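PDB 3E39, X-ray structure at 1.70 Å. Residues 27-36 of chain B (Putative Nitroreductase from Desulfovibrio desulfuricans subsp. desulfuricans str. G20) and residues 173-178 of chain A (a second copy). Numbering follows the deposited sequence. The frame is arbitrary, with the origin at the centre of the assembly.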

ATOM      1  N   SER B  27       1.948 -18.905  14.113  1.00 12.06           N
ATOM      2  CA  SER B  27       3.012 -19.746  13.601  1.00 14.07           C
ATOM      3  C   SER B  27       4.079 -18.998  12.828  1.00 13.69           C
ATOM      4  O   SER B  27       3.829 -17.941  12.244  1.00 13.90           O
ATOM      5  CB  SER B  27       2.444 -20.821  12.691  1.00 13.87           C
ATOM      6  OG  SER B  27       2.001 -20.272  11.457  1.00 14.41           O
ATOM      7  N   ASP B  28       5.264 -19.587  12.796  1.00 13.99           N
ATOM      8  CA  ASP B  28       6.342 -19.014  12.012  1.00 12.08           C
ATOM      9  C   ASP B  28       5.942 -18.993  10.537  1.00 13.16           C
ATOM     10  O   ASP B  28       6.259 -18.036   9.810  1.00 12.97           O
ATOM     11  CB  ASP B  28       7.638 -19.806  12.194  1.00 14.50           C
ATOM     12  CG  ASP B  28       8.357 -19.479  13.491  1.00 14.57           C
ATOM     13  OD1 ASP B  28       8.108 -18.428  14.101  1.00 19.36           O
ATOM     14  OD2 ASP B  28       9.214 -20.282  13.880  1.00 24.13           O
ATOM     15  N   GLU B  29       5.227 -20.024  10.095  1.00 13.39           N
ATOM     16  CA  GLU B  29       4.838 -20.087   8.698  1.00 12.57           C
ATOM     17  C   GLU B  29       3.911 -18.925   8.320  1.00 13.31           C
ATOM     18  O   GLU B  29       4.033 -18.361   7.223  1.00 12.78           O
ATOM     19  CB  GLU B  29       4.175 -21.427   8.357  1.00 16.92           C
ATOM     20  CG  GLU B  29       3.626 -21.481   6.924  1.00 15.76           C
ATOM     21  CD  GLU B  29       4.689 -21.350   5.822  1.00 27.63           C
ATOM     22  OE1 GLU B  29       5.902 -21.306   6.125  1.00 26.77           O
ATOM     23  OE2 GLU B  29       4.291 -21.312   4.630  1.00 31.02           O
ATOM     24  N   ALA B  30       3.001 -18.562   9.227  1.00  9.90           N
ATOM     25  CA  ALA B  30       2.092 -17.448   8.962  1.00 10.06           C
ATOM     26  C   ALA B  30       2.927 -16.182   8.812  1.00  9.75           C
ATOM     27  O   ALA B  30       2.676 -15.361   7.936  1.00 10.66           O
ATOM     28  CB  ALA B  30       1.131 -17.277  10.100  1.00 10.40           C
ATOM     29  N   VAL B  31       3.894 -16.016   9.713  1.00  8.50           N
ATOM     30  CA  VAL B  31       4.755 -14.822   9.698  1.00  9.44           C
ATOM     31  C   VAL B  31       5.528 -14.761   8.383  1.00 10.45           C
ATOM     32  O   VAL B  31       5.615 -13.689   7.750  1.00  9.75           O
ATOM     33  CB  VAL B  31       5.660 -14.718  10.974  1.00 11.44           C
ATOM     34  CG1 VAL B  31       6.683 -13.571  10.852  1.00  8.76           C
ATOM     35  CG2 VAL B  31       4.780 -14.501  12.231  1.00  9.16           C
ATOM     36  N   ARG B  32       6.037 -15.904   7.922  1.00  9.05           N
ATOM     37  CA  ARG B  32       6.796 -15.927   6.700  1.00 10.50           C
ATOM     38  C   ARG B  32       5.899 -15.505   5.522  1.00 10.25           C
ATOM     39  O   ARG B  32       6.321 -14.720   4.667  1.00  9.85           O
ATOM     40  CB  ARG B  32       7.431 -17.303   6.457  1.00  9.44           C
ATOM     41  CG  ARG B  32       8.435 -17.335   5.292  1.00 13.48           C
ATOM     42  CD  ARG B  32       8.838 -18.746   4.935  1.00 17.03           C
ATOM     43  NE  ARG B  32       7.695 -19.474   4.387  1.00 22.66           N
ATOM     44  CZ  ARG B  32       7.268 -19.347   3.125  1.00 25.74           C
ATOM     45  NH1 ARG B  32       7.898 -18.540   2.266  1.00 26.57           N
ATOM     46  NH2 ARG B  32       6.222 -20.040   2.710  1.00 28.17           N
ATOM     47  N   LEU B  33       4.668 -16.026   5.491  1.00  8.47           N
ATOM     48  CA  LEU B  33       3.751 -15.710   4.403  1.00 10.39           C
ATOM     49  C   LEU B  33       3.420 -14.229   4.361  1.00 10.64           C
ATOM     50  O   LEU B  33       3.384 -13.629   3.289  1.00 10.53           O
ATOM     51  CB  LEU B  33       2.504 -16.562   4.497  1.00 10.45           C
ATOM     52  CG  LEU B  33       2.698 -18.057   4.168  1.00 12.24           C
ATOM     53  CD1 LEU B  33       1.494 -18.894   4.631  1.00 14.50           C
ATOM     54  CD2 LEU B  33       2.990 -18.245   2.684  1.00 18.82           C
ATOM     55  N   ILE B  34       3.199 -13.641   5.533  1.00  8.76           N
ATOM     56  CA  ILE B  34       2.925 -12.205   5.627  1.00  8.66           C
ATOM     57  C   ILE B  34       4.121 -11.405   5.090  1.00  7.56           C
ATOM     58  O   ILE B  34       3.942 -10.498   4.269  1.00  7.74           O
ATOM     59  CB  ILE B  34       2.566 -11.788   7.071  1.00 10.10           C
ATOM     60  CG1 ILE B  34       1.198 -12.379   7.438  1.00 10.91           C
ATOM     61  CG2 ILE B  34       2.485 -10.258   7.187  1.00  8.43           C
ATOM     62  CD1 ILE B  34       0.827 -12.243   8.932  1.00  9.29           C
ATOM     63  N   LEU B  35       5.331 -11.769   5.528  1.00  7.28           N
ATOM     64  CA  LEU B  35       6.569 -11.119   5.079  1.00  8.35           C
ATOM     65  C   LEU B  35       6.739 -11.226   3.571  1.00  7.24           C
ATOM     66  O   LEU B  35       7.065 -10.248   2.915  1.00  7.42           O
ATOM     67  CB  LEU B  35       7.787 -11.698   5.805  1.00  6.90           C
ATOM     68  CG  LEU B  35       7.921 -11.238   7.268  1.00  8.84           C
ATOM     69  CD1 LEU B  35       8.911 -12.131   8.019  1.00  8.75           C
ATOM     70  CD2 LEU B  35       8.298  -9.736   7.440  1.00 10.33           C
ATOM     71  N   GLU B  36       6.480 -12.413   3.035  1.00  9.73           N
ATOM     72  CA  GLU B  36       6.533 -12.631   1.581  1.00  8.98           C
ATOM     73  C   GLU B  36       5.582 -11.691   0.835  1.00  8.29           C
ATOM     74  O   GLU B  36       5.927 -11.157  -0.212  1.00 10.59           O
ATOM     75  CB  GLU B  36       6.225 -14.074   1.216  1.00 11.58           C
ATOM     76  CG  GLU B  36       7.368 -15.037   1.469  1.00 11.77           C
ATOM     77  CD  GLU B  36       8.504 -14.876   0.478  1.00 15.29           C
ATOM     78  OE1 GLU B  36       8.247 -14.610  -0.715  1.00 17.03           O
ATOM     79  OE2 GLU B  36       9.664 -15.019   0.884  1.00 16.02           O
TER
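Chain A (173-178) PFPQPE

Chain A meets this part of chain B as an irregular tail laid beside the first turns of a helix. Residues 28-36 of chain B are helical, with phi/psi values close to -60/-40 throughout and a regular series of i to i+4 backbone bonds, such as Arg B32 N to Asp B28 O at 2.9 Å. Ser B27 precedes the helix as its N-cap: its OG accepts from Ala B30 N at 3.0 Å, satisfying an amide that the first turn leaves without a backbone partner. Residues 173-178 of chain A form no regular helix or strand. Their torsions change from residue to residue, from -89/-14 at Pro A173 to an extended -101/151 at Phe A174 and back to -55/-37 at Pro A175, so the segment has no single axis from which a crossing angle could be measured. Its register is fixed at one point, where the CA atoms of Asp B28 and Phe A174 lie 6.8 Å apart. From Phe A174 beside Asp B28 the tail runs on to Glu A178, whose side chain comes to Arg B32 one turn further along the helix, so it travels in the same general sense as the helix, N- to C-terminal.

Phe A174 dominates the contact, with 94 Å² of its surface covered out of 271 Å² buried on both sides together. Its CA-to-CB bond points toward the helix, and chi1 of -49° (m) carries the ring to the side of the helix that bears Asp B28, Val B31, Arg B32 and Leu B35. The spacing of these residues, i, i+3, i+4 and i+7, is that of one helical face. The ring tip does most of the reaching: Phe A174 CZ lies 4.1 Å from Val B31 CG1, 3.8 Å from Arg B32 CB and 4.4 Å from Leu B35 CD1. Val B31 CG1 is at the ring edge, near its plane, while the approaches of Asp B28, Arg B32 and Leu B35 are oblique. Val B31 and Leu B35 are both buried, and they give the aromatic tip an apolar floor.

Asp B28, with 56 Å² covered, accounts for the largest share on the helix side. Its backbone O is 3.5 Å from Phe A174 CE1, and its side-chain CG is 3.6 Å from Phe A174 CD1. The carboxylate also reaches the next residue, with Asp B28 OD2 3.5 Å from Pro A175 CD. No direct hydrogen bond joins the two stretches; a water bridges them instead, donating to Asp B28 OD1 and to Pro A173 O, each 2.6 Å from the water O.

Arg B32 loses 36 Å². Its CA-to-CB bond points toward chain A, but the end of the side chain leads away and is held in a salt bridge within the helix: Arg B32 NH2 lies 3.0 Å from Glu B29 OE2, and Arg B32 NE donates to Glu B29 OE1 at 3.1 Å. What faces chain A is therefore the aliphatic part, and Arg B32 CG is 3.8 Å from OE2 of the C-terminal residue, Glu A178. Between Phe A174 and Glu A178 the tail bows outward, leaving Gln A176 and Pro A177 clear of the helix.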

ATOM      1  N   PRO A 173      14.277 -14.299  12.115  1.00 17.07           N
ATOM      2  CA  PRO A 173      13.310 -14.638  13.147  1.00 18.53           C
ATOM      3  C   PRO A 173      13.017 -16.124  13.309  1.00 19.37           C
ATOM      4  O   PRO A 173      12.427 -16.498  14.319  1.00 20.90           O
ATOM      5  CB  PRO A 173      12.048 -13.929  12.664  1.00 20.16           C
ATOM      6  CG  PRO A 173      12.121 -14.028  11.202  1.00 16.94           C
ATOM      7  CD  PRO A 173      13.605 -14.016  10.830  1.00 19.19           C
ATOM      8  N   PHE A 174      13.412 -16.957  12.345  1.00 16.68           N
ATOM      9  CA  PHE A 174      13.061 -18.367  12.393  1.00 19.24           C
ATOM     10  C   PHE A 174      14.254 -19.186  12.894  1.00 23.76           C
ATOM     11  O   PHE A 174      15.409 -18.770  12.733  1.00 24.21           O
ATOM     12  CB  PHE A 174      12.535 -18.830  11.038  1.00 19.04           C
ATOM     13  CG  PHE A 174      11.457 -17.913  10.472  1.00 18.64           C
ATOM     14  CD1 PHE A 174      10.364 -17.561  11.252  1.00 18.41           C
ATOM     15  CD2 PHE A 174      11.540 -17.409   9.189  1.00 23.90           C
ATOM     16  CE1 PHE A 174       9.380 -16.699  10.769  1.00 19.26           C
ATOM     17  CE2 PHE A 174      10.554 -16.555   8.697  1.00 24.41           C
ATOM     18  CZ  PHE A 174       9.473 -16.215   9.491  1.00 16.57           C
ATOM     19  N   PRO A 175      13.976 -20.326  13.553  1.00 26.51           N
ATOM     20  CA  PRO A 175      15.065 -21.166  14.087  1.00 27.38           C
ATOM     21  C   PRO A 175      16.085 -21.560  13.015  1.00 29.32           C
ATOM     22  O   PRO A 175      17.299 -21.633  13.292  1.00 28.30           O
ATOM     23  CB  PRO A 175      14.336 -22.402  14.646  1.00 28.13           C
ATOM     24  CG  PRO A 175      12.909 -22.322  14.165  1.00 29.79           C
ATOM     25  CD  PRO A 175      12.634 -20.873  13.849  1.00 27.47           C
ATOM     26  N   GLN A 176      15.584 -21.820  11.808  1.00 28.83           N
ATOM     27  CA  GLN A 176      16.430 -22.150  10.672  1.00 30.72           C
ATOM     28  C   GLN A 176      16.667 -20.885   9.823  1.00 32.46           C
ATOM     29  O   GLN A 176      15.739 -20.395   9.169  1.00 32.35           O
ATOM     30  CB  GLN A 176      15.787 -23.244   9.806  1.00 29.53           C
ATOM     31  CG  GLN A 176      16.784 -23.867   8.842  1.00 32.09           C
ATOM     32  CD  GLN A 176      17.900 -24.620   9.576  1.00 30.50           C
ATOM     33  OE1 GLN A 176      17.624 -25.559  10.338  1.00 29.57           O
ATOM     34  NE2 GLN A 176      19.161 -24.216   9.340  1.00 23.40           N
ATOM     35  N   PRO A 177      17.908 -20.348   9.838  1.00 34.08           N
ATOM     36  CA  PRO A 177      18.193 -19.158   9.020  1.00 33.76           C
ATOM     37  C   PRO A 177      17.654 -19.231   7.581  1.00 32.59           C
ATOM     38  O   PRO A 177      17.726 -20.279   6.948  1.00 28.77           O
ATOM     39  CB  PRO A 177      19.729 -19.072   9.045  1.00 35.61           C
ATOM     40  CG  PRO A 177      20.112 -19.674  10.374  1.00 35.36           C
ATOM     41  CD  PRO A 177      19.098 -20.785  10.606  1.00 34.89           C
ATOM     42  N   GLU A 178      17.149 -18.097   7.090  1.00 33.84           N
ATOM     43  CA  GLU A 178      16.524 -17.975   5.755  1.00 35.83           C
ATOM     44  C   GLU A 178      17.462 -18.176   4.565  1.00 35.55           C
ATOM     45  O   GLU A 178      18.652 -17.855   4.554  1.00 30.72           O
ATOM     46  CB  GLU A 178      15.846 -16.597   5.616  1.00 38.12           C
ATOM     47  CG  GLU A 178      14.505 -16.446   6.349  1.00 42.14           C
ATOM     48  CD  GLU A 178      13.288 -16.851   5.512  1.00 52.78           C
ATOM     49  OE1 GLU A 178      13.442 -17.310   4.357  1.00 56.29           O
ATOM     50  OE2 GLU A 178      12.156 -16.684   6.008  1.00 60.26           O
ATOM     51  OXT GLU A 178      16.983 -18.682   3.545  1.00 38.42           O
TER
HETATM   52  O   HOH W   1      10.197 -17.398  15.338  1.00 39.14           O